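Local coordinates for protein dipicolinate synthase subunit A (Bacillus halodurans, PDB 3D4O) that probably works with a partner subunit to make dipicolinate, the spore compound, as a two-domain Rossmann-type protein of the oxidoreductase class, at residues C[67-72]-C[107-112]; C[89-94]-C[116-121]; C[218-223]-C[241-246]; C[61-66]-C[99-104]; C[121-126]-C[283-288]. All blocks are in the same frame, centred on the assembly; numbering follows the deposited sequence.

Contact 1 (C[67-72]-C[107-112]); sequences SGTNEA and TYLNQC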
# COMPACT_ATOMS: atom_id res chain seq x y z
N SER C 67 -20.82 1.41 -9.20
CA SER C 67 -20.44 1.90 -10.55
C SER C 67 -21.63 2.05 -11.49
O SER C 67 -21.51 2.63 -12.56
CB SER C 67 -19.43 0.96 -11.19
OG SER C 67 -19.92 -0.39 -11.21
N GLY C 68 -22.79 1.54 -11.09
CA GLY C 68 -23.98 1.57 -11.95
C GLY C 68 -23.84 0.59 -13.10
O GLY C 68 -23.62 -0.61 -12.90
N THR C 69 -24.03 1.11 -14.32
CA THR C 69 -23.83 0.35 -15.57
C THR C 69 -22.83 1.12 -16.41
O THR C 69 -22.42 2.21 -16.04
CB THR C 69 -25.10 0.20 -16.45
OG1 THR C 69 -25.48 1.47 -16.97
CG2 THR C 69 -26.26 -0.39 -15.69
N ASN C 70 -22.40 0.56 -17.52
CA ASN C 70 -21.56 1.35 -18.44
C ASN C 70 -22.49 1.97 -19.44
O ASN C 70 -23.72 1.82 -19.33
CB ASN C 70 -20.43 0.56 -19.10
CG ASN C 70 -20.89 -0.44 -20.14
OD1 ASN C 70 -22.08 -0.61 -20.42
ND2 ASN C 70 -19.93 -1.12 -20.72
N GLU C 71 -21.93 2.62 -20.44
CA GLU C 71 -22.76 3.36 -21.42
C GLU C 71 -23.61 2.45 -22.28
O GLU C 71 -24.48 2.92 -23.01
CB GLU C 71 -21.92 4.28 -22.29
CG GLU C 71 -21.26 5.42 -21.49
CD GLU C 71 -22.28 6.35 -20.83
OE1 GLU C 71 -23.49 6.24 -21.14
OE2 GLU C 71 -21.88 7.21 -20.00
N ALA C 72 -23.36 1.15 -22.18
CA ALA C 72 -24.09 0.16 -22.97
C ALA C 72 -25.08 -0.61 -22.11
O ALA C 72 -25.76 -1.51 -22.55
CB ALA C 72 -23.12 -0.79 -23.65
N THR C 107 -24.83 8.82 -18.52
CA THR C 107 -25.80 9.29 -19.49
C THR C 107 -26.77 8.18 -19.87
O THR C 107 -27.98 8.39 -19.92
CB THR C 107 -25.10 9.90 -20.73
OG1 THR C 107 -24.21 8.93 -21.29
CG2 THR C 107 -24.27 11.13 -20.33
N TYR C 108 -26.22 7.00 -20.11
CA TYR C 108 -27.04 5.84 -20.51
C TYR C 108 -28.07 5.51 -19.46
O TYR C 108 -29.25 5.34 -19.74
CB TYR C 108 -26.21 4.57 -20.69
CG TYR C 108 -27.06 3.32 -20.91
CD1 TYR C 108 -27.51 2.54 -19.85
CD2 TYR C 108 -27.39 2.90 -22.19
CE1 TYR C 108 -28.28 1.39 -20.07
CE2 TYR C 108 -28.15 1.77 -22.41
CZ TYR C 108 -28.59 1.02 -21.36
OH TYR C 108 -29.35 -0.10 -21.61
N LEU C 109 -27.57 5.40 -18.24
CA LEU C 109 -28.43 5.01 -17.12
C LEU C 109 -29.45 6.10 -16.87
O LEU C 109 -30.64 5.82 -16.68
CB LEU C 109 -27.61 4.69 -15.86
CG LEU C 109 -28.41 4.09 -14.71
CD1 LEU C 109 -29.17 2.85 -15.24
CD2 LEU C 109 -27.54 3.75 -13.51
N ASN C 110 -28.98 7.34 -16.92
CA ASN C 110 -29.85 8.51 -16.69
C ASN C 110 -30.95 8.60 -17.74
O ASN C 110 -32.06 9.07 -17.48
CB ASN C 110 -29.08 9.84 -16.69
CG ASN C 110 -28.22 10.03 -15.47
OD1 ASN C 110 -27.23 10.76 -15.51
ND2 ASN C 110 -28.58 9.37 -14.36
N GLN C 111 -30.61 8.13 -18.93
CA GLN C 111 -31.54 8.16 -20.07
C GLN C 111 -32.60 7.08 -19.93
O GLN C 111 -33.74 7.26 -20.38
CB GLN C 111 -30.80 7.98 -21.40
N CYS C 112 -32.23 5.97 -19.31
CA CYS C 112 -33.19 4.86 -19.16
C CYS C 112 -34.26 5.28 -18.20
O CYS C 112 -35.45 5.08 -18.42
CB CYS C 112 -32.55 3.60 -18.57
SG CYS C 112 -31.46 2.67 -19.67
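The first turn of helix 107-116, in the N-terminal Rossmann-like domain, receives the loop that follows strand 61-63. Glu-71 makes the polar link. Its chain bends at chi2 (-62°), which brings OE1 back to the helix start. OE1 takes two bonds there. Thr-107 OG1 donates to Glu-71 OE1 at 2.8 Å, from above the carboxylate plane. The backbone N of Tyr-108 donates to the same OE1 at 3.0 Å, on the syn lone pair. The positive end of the helix would probably favour the charged carboxylate.

The Tyr-108 ring stands along the loop, with CG anti to the backbone N (chi1 172°). Ala-72 C lies over one face, 3.9 Å from CE2 of Tyr-108 and offset toward the rim. Thr-69 OG1 approaches Tyr-108 CD1 at 3.7 Å and donates its own proton to Asn-70 O. The Tyr-108 hydroxyl bonds to Leu-86 O. An alanine in place of Tyr-108 would probably loosen the loop, since the ring packing and the link to Leu-86 would go. Within the loop, Asn-70 OD1 accepts from Ala-72 N at 2.8 Å, which is an Asx turn.

Contact 2 (C[89-94]-C[116-121]); sequences EMIEKT and TNRTLV
Two hydrogen bonds hold Thr-94 OG1. Thr-94 OG1 donates to Ile-91 O at 2.5 Å, in the plane of that carbonyl, and accepts from Arg-118 NE at 3.0 Å. The hydroxyl sits between N and the carbonyl carbon of its own residue (chi1 67°), which turns it back toward the helix end. Ile-91 O also accepts from Thr-94 N.

Arg-118 presents the side of its guanidinium to Thr-94, with one nitrogen for each of two oxygens. NE goes to the hydroxyl and NH2 to the carbonyl, with Arg-118 NH2 3.0 Å from Thr-94 O. This second bond is nearly straight, at 166°. Thr-94 O lies in the guanidinium plane, whereas OG1 is tilted from it. The two side chains run past each other in opposite directions, and the Arg-118 chain is bent at chi2.

The contact joins the end of helix 88-92 to the turn between helix 107-116 and strand 119-122 of the parallel sheet. Asn-117, with positive phi, closes that helix in a Schellman motif. A leucine in place of Arg-118 would probably weaken this join, because both bonds to Thr-94 would be lost.

Ile-91 supplies the apolar part. Ile-91 CG2 lies 3.7 Å from Arg-118 CG and 3.4 Å from Thr-116 OG1. That hydroxyl is bonded to Cys-112 O. Met-113 of helix 107-116 touches both Ile-91 and Arg-118.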
# COMPACT_ATOMS: atom_id res chain seq x y z
N GLU C 89 -36.31 -2.04 -21.56
CA GLU C 89 -37.43 -2.95 -21.66
C GLU C 89 -37.67 -3.60 -20.33
O GLU C 89 -38.79 -3.77 -19.90
CB GLU C 89 -37.19 -4.02 -22.74
N MSE C 90 -36.58 -3.92 -19.65
CA MSE C 90 -36.66 -4.57 -18.35
C MSE C 90 -37.25 -3.62 -17.32
O MSE C 90 -38.13 -3.97 -16.56
CB MSE C 90 -35.27 -5.01 -17.88
CG MSE C 90 -34.71 -6.15 -18.71
SE MSE C 90 -32.81 -6.54 -18.42
CE MSE C 90 -32.69 -7.81 -19.92
N ILE C 91 -36.78 -2.40 -17.36
CA ILE C 91 -37.14 -1.38 -16.37
C ILE C 91 -38.60 -0.95 -16.42
O ILE C 91 -39.20 -0.65 -15.39
CB ILE C 91 -36.15 -0.19 -16.43
CG1 ILE C 91 -34.78 -0.71 -16.00
CG2 ILE C 91 -36.54 0.95 -15.49
CD1 ILE C 91 -33.65 0.25 -16.18
N GLU C 92 -39.19 -1.03 -17.62
CA GLU C 92 -40.59 -0.61 -17.85
C GLU C 92 -41.56 -1.68 -17.39
O GLU C 92 -42.77 -1.44 -17.27
CB GLU C 92 -40.86 -0.34 -19.34
CG GLU C 92 -41.27 -1.60 -20.11
CD GLU C 92 -41.17 -1.45 -21.58
OE1 GLU C 92 -40.96 -0.31 -22.04
OE2 GLU C 92 -41.29 -2.49 -22.26
N LYS C 93 -41.02 -2.89 -17.21
CA LYS C 93 -41.82 -4.01 -16.72
C LYS C 93 -41.99 -3.89 -15.22
O LYS C 93 -42.85 -4.54 -14.65
CB LYS C 93 -41.24 -5.39 -17.05
CG LYS C 93 -41.79 -6.06 -18.32
CD LYS C 93 -40.90 -5.90 -19.53
CE LYS C 93 -39.61 -6.71 -19.37
NZ LYS C 93 -38.63 -6.57 -20.49
N THR C 94 -41.19 -3.03 -14.59
CA THR C 94 -41.26 -2.88 -13.13
C THR C 94 -42.52 -2.10 -12.72
O THR C 94 -43.15 -1.46 -13.56
CB THR C 94 -39.99 -2.22 -12.53
OG1 THR C 94 -39.87 -0.87 -12.97
CG2 THR C 94 -38.72 -3.01 -12.92
N THR C 116 -38.20 5.84 -18.83
CA THR C 116 -39.05 4.81 -18.18
C THR C 116 -39.81 5.40 -17.01
O THR C 116 -40.70 4.76 -16.43
CB THR C 116 -38.24 3.59 -17.72
OG1 THR C 116 -37.22 4.00 -16.81
CG2 THR C 116 -37.62 2.87 -18.93
N ASN C 117 -39.46 6.63 -16.70
CA ASN C 117 -40.10 7.40 -15.62
C ASN C 117 -39.95 6.73 -14.27
O ASN C 117 -40.90 6.66 -13.48
CB ASN C 117 -41.60 7.61 -15.94
N ARG C 118 -38.75 6.19 -14.04
CA ARG C 118 -38.40 5.54 -12.76
C ARG C 118 -37.42 6.38 -11.97
O ARG C 118 -36.55 7.05 -12.53
CB ARG C 118 -37.83 4.13 -12.98
CG ARG C 118 -38.84 3.13 -13.51
CD ARG C 118 -39.91 2.82 -12.48
NE ARG C 118 -40.94 1.94 -13.00
CZ ARG C 118 -41.92 2.33 -13.80
NH1 ARG C 118 -41.97 3.59 -14.21
NH2 ARG C 118 -42.83 1.47 -14.23
N THR C 119 -37.59 6.34 -10.66
CA THR C 119 -36.73 7.11 -9.74
C THR C 119 -35.39 6.43 -9.59
O THR C 119 -35.30 5.21 -9.49
CB THR C 119 -37.39 7.29 -8.37
OG1 THR C 119 -38.56 8.12 -8.52
CG2 THR C 119 -36.43 7.95 -7.38
N LEU C 120 -34.36 7.25 -9.59
CA LEU C 120 -32.99 6.79 -9.42
C LEU C 120 -32.32 7.48 -8.26
O LEU C 120 -32.29 8.71 -8.16
CB LEU C 120 -32.18 7.07 -10.68
CG LEU C 120 -30.69 6.76 -10.67
CD1 LEU C 120 -30.43 5.25 -10.58
CD2 LEU C 120 -30.08 7.35 -11.93
N VAL C 121 -31.79 6.65 -7.37
CA VAL C 121 -31.05 7.11 -6.22
C VAL C 121 -29.57 6.77 -6.38
O VAL C 121 -29.16 5.62 -6.47
CB VAL C 121 -31.60 6.50 -4.93
CG1 VAL C 121 -30.73 6.90 -3.75
CG2 VAL C 121 -33.02 6.94 -4.72

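Contact 3 (C[218-223]-C[241-246]); sequences INTIPA and IDLASK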
# COMPACT_ATOMS: atom_id res chain seq x y z
N ILE C 218 -2.33 12.64 -7.18
CA ILE C 218 -3.65 12.02 -7.08
C ILE C 218 -4.70 12.98 -7.53
O ILE C 218 -4.87 14.04 -6.95
CB ILE C 218 -3.95 11.62 -5.61
CG1 ILE C 218 -2.82 10.69 -5.11
CG2 ILE C 218 -5.35 11.00 -5.55
CD1 ILE C 218 -2.25 11.08 -3.78
N ASN C 219 -5.39 12.63 -8.62
CA ASN C 219 -6.49 13.48 -9.07
C ASN C 219 -7.84 13.04 -8.55
O ASN C 219 -8.18 11.86 -8.59
CB ASN C 219 -6.59 13.53 -10.59
CG ASN C 219 -7.78 14.38 -11.03
OD1 ASN C 219 -7.90 15.54 -10.62
ND2 ASN C 219 -8.68 13.80 -11.79
N THR C 220 -8.60 14.01 -8.03
CA THR C 220 -10.00 13.80 -7.65
C THR C 220 -10.93 14.70 -8.48
O THR C 220 -12.13 14.55 -8.42
CB THR C 220 -10.29 14.08 -6.16
OG1 THR C 220 -10.18 15.49 -5.89
CG2 THR C 220 -9.35 13.31 -5.26
N ILE C 221 -10.39 15.62 -9.27
CA ILE C 221 -11.23 16.56 -10.04
C ILE C 221 -11.82 15.90 -11.30
O ILE C 221 -11.08 15.34 -12.12
CB ILE C 221 -10.44 17.85 -10.46
CG1 ILE C 221 -9.89 18.60 -9.27
CG2 ILE C 221 -11.33 18.81 -11.27
CD1 ILE C 221 -9.05 19.77 -9.69
N PRO C 222 -13.15 15.97 -11.48
CA PRO C 222 -13.76 15.32 -12.65
C PRO C 222 -13.79 16.20 -13.84
O PRO C 222 -14.84 16.67 -14.27
CB PRO C 222 -15.17 14.98 -12.17
CG PRO C 222 -15.47 16.01 -11.15
CD PRO C 222 -14.16 16.47 -10.54
N ALA C 223 -12.60 16.45 -14.31
CA ALA C 223 -12.36 17.28 -15.48
C ALA C 223 -10.90 17.18 -15.85
O ALA C 223 -10.04 16.81 -15.03
CB ALA C 223 -12.76 18.75 -15.22
N ILE C 241 -2.32 8.87 -9.90
CA ILE C 241 -3.43 8.02 -9.51
C ILE C 241 -4.71 8.85 -9.70
O ILE C 241 -4.90 9.85 -9.02
CB ILE C 241 -3.31 7.53 -8.04
CG1 ILE C 241 -2.09 6.60 -7.85
CG2 ILE C 241 -4.53 6.71 -7.64
CD1 ILE C 241 -1.87 6.14 -6.37
N ASP C 242 -5.52 8.45 -10.68
CA ASP C 242 -6.76 9.18 -11.01
C ASP C 242 -8.00 8.50 -10.42
O ASP C 242 -8.42 7.41 -10.82
CB ASP C 242 -6.90 9.37 -12.51
CG ASP C 242 -7.85 10.48 -12.86
OD1 ASP C 242 -8.60 10.96 -12.00
OD2 ASP C 242 -7.83 10.86 -14.04
N LEU C 243 -8.53 9.19 -9.42
CA LEU C 243 -9.65 8.73 -8.65
C LEU C 243 -10.95 9.27 -9.20
O LEU C 243 -12.00 8.82 -8.81
CB LEU C 243 -9.50 9.15 -7.17
CG LEU C 243 -8.33 8.53 -6.41
CD1 LEU C 243 -8.38 9.00 -4.98
CD2 LEU C 243 -8.40 7.00 -6.49
N ALA C 244 -10.87 10.24 -10.11
CA ALA C 244 -12.10 10.81 -10.69
C ALA C 244 -12.85 9.75 -11.51
O ALA C 244 -12.26 8.84 -12.14
CB ALA C 244 -11.80 12.03 -11.54
N SER C 245 -14.17 9.84 -11.51
CA SER C 245 -15.01 8.92 -12.30
C SER C 245 -14.63 8.98 -13.76
O SER C 245 -14.29 10.03 -14.27
CB SER C 245 -16.50 9.26 -12.16
OG SER C 245 -16.80 10.55 -12.69
N LYS C 246 -14.66 7.83 -14.39
CA LYS C 246 -14.38 7.67 -15.83
C LYS C 246 -15.00 8.81 -16.60
O LYS C 246 -16.16 9.12 -16.40
CB LYS C 246 -14.99 6.36 -16.35
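The tight part of this contact is the end of two neighbouring parallel strands, 216-219 and 239-242. Asn-219 N donates to Ile-241 O at 2.9 Å. Leu-243 N donates to Asn-219 O at 2.8 Å, nearly along the C=O axis.

The side chains of Asn-219 and Asp-242 lie side by side on one face of the sheet. Both have CG anti to the backbone N, and their flat ends are turned 68° apart. Asn-219 ND2 donates to Asp-242 OD1 at 2.8 Å, from above the carboxylate plane. The same Asn-219 ND2 reaches Ile-221 O at 2.9 Å. Both acceptors lie close to the amide plane, so they fix the rotation of the amide. Asp-242 OD1 also accepts from Ala-244 N, and Asn-219 OD1 from Ile-221 N. Each strand therefore leaves the sheet through an Asx turn. Asp-242 OD2 is bonded to Gly-249 N and Thr-250 OG1.

Ile-218 and Ile-241 occupy the other face. Ile-218 CG2 meets Leu-243 CD1 at 3.7 Å, and helices 127-148 and 165-176 pack against this group.

Past the strands Ala-244 is still buried, with Ala-244 CB 3.4 Å from Ile-221 O. The solvent side is at Pro-222, which is exposed and centres an inverse gamma turn. Here Pro-222 CA meets Ala-244 CB at 4.0 Å. Thr-220 OG1 bonds to Leu-161 O, beside a glycine-rich turn that probably binds dinucleotide. The pairing belongs to a beta-alpha-beta unit, at the C-terminal ends of the strands of a parallel Rossmann-type sheet.

Contact 4 (C[61-66]-C[99-104]); sequences AILLPI and VVYSGI. With EDO (1,2-ethanediol), chain M.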
# COMPACT_ATOMS: atom_id res chain seq x y z
N ALA C 61 -37.56 -2.85 -6.11
CA ALA C 61 -36.29 -2.15 -6.21
C ALA C 61 -35.17 -2.91 -6.89
O ALA C 61 -35.00 -4.11 -6.73
CB ALA C 61 -35.83 -1.69 -4.84
N ILE C 62 -34.40 -2.12 -7.63
CA ILE C 62 -33.25 -2.61 -8.37
C ILE C 62 -31.99 -2.02 -7.80
O ILE C 62 -31.82 -0.82 -7.78
CB ILE C 62 -33.37 -2.26 -9.85
CG1 ILE C 62 -34.68 -2.87 -10.40
CG2 ILE C 62 -32.12 -2.72 -10.62
CD1 ILE C 62 -34.86 -2.69 -11.89
N LEU C 63 -31.10 -2.89 -7.33
CA LEU C 63 -29.83 -2.49 -6.74
C LEU C 63 -28.69 -2.82 -7.66
O LEU C 63 -28.36 -3.98 -7.92
CB LEU C 63 -29.60 -3.16 -5.36
CG LEU C 63 -30.27 -2.60 -4.09
CD1 LEU C 63 -31.71 -2.18 -4.28
CD2 LEU C 63 -30.17 -3.62 -2.94
N LEU C 64 -28.10 -1.74 -8.14
CA LEU C 64 -26.94 -1.83 -9.00
C LEU C 64 -25.67 -1.58 -8.21
O LEU C 64 -25.71 -1.03 -7.10
CB LEU C 64 -27.04 -0.80 -10.13
CG LEU C 64 -28.25 -0.87 -11.05
CD1 LEU C 64 -28.14 0.14 -12.15
CD2 LEU C 64 -28.37 -2.29 -11.62
N PRO C 65 -24.53 -1.99 -8.76
CA PRO C 65 -23.29 -1.71 -8.07
C PRO C 65 -23.06 -0.23 -7.92
O PRO C 65 -23.78 0.58 -8.49
CB PRO C 65 -22.21 -2.28 -9.02
CG PRO C 65 -22.92 -3.19 -9.91
CD PRO C 65 -24.30 -2.69 -10.03
N ILE C 66 -22.03 0.12 -7.16
CA ILE C 66 -21.71 1.53 -6.96
C ILE C 66 -21.43 2.18 -8.31
O ILE C 66 -21.79 3.32 -8.55
CB ILE C 66 -20.53 1.72 -5.98
CG1 ILE C 66 -21.01 1.50 -4.55
CG2 ILE C 66 -19.90 3.07 -6.12
CD1 ILE C 66 -22.12 2.44 -4.10
N VAL C 99 -37.84 1.53 -7.51
CA VAL C 99 -36.71 2.45 -7.41
C VAL C 99 -35.40 1.73 -7.70
O VAL C 99 -35.16 0.59 -7.28
CB VAL C 99 -36.64 3.12 -6.01
CG1 VAL C 99 -35.44 4.03 -5.88
CG2 VAL C 99 -37.93 3.88 -5.73
N VAL C 100 -34.56 2.43 -8.44
CA VAL C 100 -33.26 1.93 -8.81
C VAL C 100 -32.26 2.63 -7.95
O VAL C 100 -32.30 3.84 -7.81
CB VAL C 100 -32.94 2.25 -10.26
CG1 VAL C 100 -31.59 1.65 -10.61
CG2 VAL C 100 -34.03 1.71 -11.16
N TYR C 101 -31.37 1.84 -7.36
CA TYR C 101 -30.29 2.36 -6.49
C TYR C 101 -28.92 2.11 -7.08
O TYR C 101 -28.57 1.01 -7.48
CB TYR C 101 -30.33 1.72 -5.07
CG TYR C 101 -31.51 2.14 -4.22
CD1 TYR C 101 -32.70 1.42 -4.26
CD2 TYR C 101 -31.43 3.24 -3.36
CE1 TYR C 101 -33.79 1.80 -3.49
CE2 TYR C 101 -32.50 3.63 -2.59
CZ TYR C 101 -33.69 2.91 -2.66
OH TYR C 101 -34.76 3.27 -1.89
N SER C 102 -28.13 3.16 -7.10
CA SER C 102 -26.76 3.04 -7.59
C SER C 102 -25.82 3.85 -6.68
O SER C 102 -26.23 4.43 -5.67
CB SER C 102 -26.69 3.55 -9.04
OG SER C 102 -25.43 3.31 -9.63
N GLY C 103 -24.56 3.85 -7.06
CA GLY C 103 -23.55 4.68 -6.37
C GLY C 103 -23.57 5.96 -7.18
O GLY C 103 -23.97 7.05 -6.71
N ILE C 104 -23.20 5.78 -8.44
CA ILE C 104 -23.18 6.85 -9.44
C ILE C 104 -24.02 6.44 -10.62
O ILE C 104 -24.54 5.34 -10.70
CB ILE C 104 -21.74 7.18 -9.96
CG1 ILE C 104 -21.14 6.03 -10.76
CG2 ILE C 104 -20.79 7.54 -8.82
CD1 ILE C 104 -19.60 6.17 -10.94
C1 EDO M . -25.24 0.11 -3.72
O1 EDO M . -24.48 -0.18 -4.90
C2 EDO M . -26.72 0.38 -4.03
O2 EDO M . -27.22 -0.67 -4.87
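Strands 61-63 and 99-102 run parallel, with axes 4.6 Å apart and 16° between their directions. Three bonds join them in parallel register: Ile-62 N to Val-99 O, Tyr-101 N to Ile-62 O, and Leu-64 N to Tyr-101 O. The middle one is the shortest, with Tyr-101 N 2.7 Å from Ile-62 O and nearly along the C=O axis. Beyond the strands, Ile-104 N donates to Ile-66 O at 2.8 Å.

Tyr-101, Leu-63 and Ala-61 share one face. The Tyr-101 ring has CG beside the backbone N (chi1 -69°), and lies alongside Leu-63. Leu-63 CD1 touches Tyr-101 CD1 at 3.7 Å, and Ala-61 CB sits at the ring edge. Leu-285, Leu-288 and Leu-289 of helix 274-289 also touch the Tyr-101 side chain.

Ile-62 and Val-100 point to the other face. There the side chains of Leu-64 and Val-100 cross obliquely, with Leu-64 CD1 4.1 Å from Val-100 CG1.

Where the chains leave the sheet, Ile-66 CD1 rests 3.5 Å from Gly-103 CA. A CB on Gly-103 would clash with Ile-66 O. Ser-102 OG, anti to its backbone N, makes a very short bond of 2.5 Å to Ile-104 O. It thus holds the turn after strand 99-102.

A 1,2-ethanediol, probably from the crystallisation liquor, lies at this end. Both of its hydroxyls donate to Leu-64 O, with EDO O1 2.7 Å from Leu-64 O. The strands are neighbours in a parallel Rossmann-like sheet, joined through helix 88-92 in a beta-alpha-beta unit.

Contact 5 (C[121-126]-C[283-288]); sequences VKLMER and DVLVKL
The flat group here is the guanidinium of Arg-126, which has Val-284 CG2 over one face. Val-284 CG2 stands 3.5 Å above the plane, offset toward the rim, and 3.6 Å from Arg-126 NH2. The two side chains meet tip to tip. The arginine chain bends at chi2 and chi3 to get there. Its NH2 also forms a salt bridge with Asp-128, so the charge is met from outside this pair while the face is packed by a methyl.

Leu-123 carries the rest. Its CG lies anti to the carbonyl carbon (chi1 -64°), and its two methyls meet different residues of the helix. Leu-123 CD2 meets Leu-288 CD1 at 3.8 Å, tip to tip. Leu-123 CD1 meets Leu-285 CD2 at 4.1 Å, where the chains cross at about a right angle. Leu-123 CD1 is also 4.4 Å from Val-284 CG1.

These residues join the short 3-10 turn after strand 119-122 to helix 274-289, near the C-terminus. The helix has thus crossed back to pack on the N-terminal domain. No hydrogen bond links the two segments. Their hold on each other is therefore apolar, with the arginine contributing a flat face rather than a polar bond.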
# COMPACT_ATOMS: atom_id res chain seq x y z
N VAL C 121 -31.79 6.65 -7.37
CA VAL C 121 -31.05 7.11 -6.22
C VAL C 121 -29.57 6.77 -6.38
O VAL C 121 -29.16 5.62 -6.47
CB VAL C 121 -31.60 6.50 -4.93
CG1 VAL C 121 -30.73 6.90 -3.75
CG2 VAL C 121 -33.02 6.94 -4.72
N LYS C 122 -28.78 7.82 -6.43
CA LYS C 122 -27.35 7.73 -6.54
C LYS C 122 -26.79 7.94 -5.15
O LYS C 122 -26.67 9.09 -4.68
CB LYS C 122 -26.82 8.80 -7.50
CG LYS C 122 -27.20 8.56 -8.97
CD LYS C 122 -26.81 9.75 -9.83
CE LYS C 122 -27.89 10.84 -9.86
NZ LYS C 122 -29.11 10.43 -10.62
N LEU C 123 -26.45 6.84 -4.50
CA LEU C 123 -26.00 6.87 -3.11
C LEU C 123 -24.79 7.73 -2.88
O LEU C 123 -24.61 8.27 -1.77
CB LEU C 123 -25.76 5.45 -2.55
CG LEU C 123 -27.04 4.58 -2.47
CD1 LEU C 123 -26.71 3.18 -1.94
CD2 LEU C 123 -28.17 5.24 -1.63
N MSE C 124 -23.98 7.92 -3.92
CA MSE C 124 -22.73 8.69 -3.75
C MSE C 124 -22.98 10.19 -3.72
O MSE C 124 -22.08 10.97 -3.45
CB MSE C 124 -21.67 8.31 -4.79
CG MSE C 124 -21.15 6.89 -4.57
SE MSE C 124 -20.12 6.77 -2.89
CE MSE C 124 -18.63 7.75 -3.62
N GLU C 125 -24.22 10.59 -3.96
CA GLU C 125 -24.57 12.02 -3.88
C GLU C 125 -24.92 12.40 -2.45
O GLU C 125 -25.21 13.56 -2.17
CB GLU C 125 -25.73 12.38 -4.79
CG GLU C 125 -25.28 12.42 -6.21
CD GLU C 125 -26.37 12.76 -7.18
OE1 GLU C 125 -27.55 12.90 -6.80
OE2 GLU C 125 -26.03 12.86 -8.37
N ARG C 126 -24.97 11.42 -1.57
CA ARG C 126 -25.25 11.71 -0.17
C ARG C 126 -23.90 12.02 0.43
O ARG C 126 -23.03 11.16 0.50
CB ARG C 126 -25.93 10.56 0.56
CG ARG C 126 -27.17 10.00 -0.13
CD ARG C 126 -28.21 9.56 0.88
NE ARG C 126 -27.58 9.15 2.13
CZ ARG C 126 -28.22 8.83 3.24
NH1 ARG C 126 -29.55 8.87 3.27
NH2 ARG C 126 -27.51 8.46 4.31
N ASP C 283 -26.72 -0.66 5.57
CA ASP C 283 -27.43 0.10 6.60
C ASP C 283 -28.35 1.16 6.00
O ASP C 283 -29.48 1.33 6.45
CB ASP C 283 -26.46 0.81 7.53
CG ASP C 283 -25.78 -0.13 8.52
OD1 ASP C 283 -26.32 -1.22 8.78
OD2 ASP C 283 -24.72 0.26 9.05
N VAL C 284 -27.85 1.88 5.02
CA VAL C 284 -28.63 2.98 4.43
C VAL C 284 -29.75 2.40 3.58
O VAL C 284 -30.91 2.91 3.57
CB VAL C 284 -27.75 4.01 3.65
CG1 VAL C 284 -27.13 3.41 2.41
CG2 VAL C 284 -28.62 5.20 3.27
N LEU C 285 -29.45 1.27 2.95
CA LEU C 285 -30.39 0.64 2.02
C LEU C 285 -31.59 0.08 2.79
O LEU C 285 -32.75 0.18 2.33
CB LEU C 285 -29.71 -0.44 1.15
CG LEU C 285 -28.85 0.09 -0.02
CD1 LEU C 285 -27.97 -0.99 -0.67
CD2 LEU C 285 -29.80 0.70 -1.03
N VAL C 286 -31.30 -0.50 3.94
CA VAL C 286 -32.36 -1.07 4.78
C VAL C 286 -33.34 0.04 5.14
O VAL C 286 -34.55 -0.12 5.06
CB VAL C 286 -31.80 -1.72 6.08
CG1 VAL C 286 -32.87 -1.75 7.12
CG2 VAL C 286 -31.27 -3.12 5.81
N LYS C 287 -32.77 1.19 5.48
CA LYS C 287 -33.57 2.36 5.89
C LYS C 287 -34.41 2.92 4.75
O LYS C 287 -35.59 3.20 4.90
CB LYS C 287 -32.68 3.45 6.46
N LEU C 288 -33.77 3.04 3.59
CA LEU C 288 -34.39 3.64 2.39
C LEU C 288 -35.48 2.77 1.82
O LEU C 288 -36.52 3.26 1.37
CB LEU C 288 -33.34 3.94 1.31
CG LEU C 288 -32.38 5.07 1.73
CD1 LEU C 288 -31.16 5.27 0.79
CD2 LEU C 288 -33.21 6.35 1.87

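In the fold
Contacts 1, 2 and 4 lie in the N-terminal domain, with centres 11 to 12 Å apart, and their segments alternate along the chain. Contact 4 pairs two strands of its six-stranded parallel sheet. Contacts 1 and 2 involve helices 107-116 and 88-92. Contact 2 shares Val-121 with contact 5, whose centre is 9 Å from that of contact 4. Strand 119-122 pairs with strand 99-102, linking contacts 2 and 5 to contact 4. Contact 3 belongs to the second sheet, about 22 Å from contact 4 between centres. It is nested in the long loop closed by contact 5. The chain thus builds two Rossmann-type domains, and its last helix returns to the first.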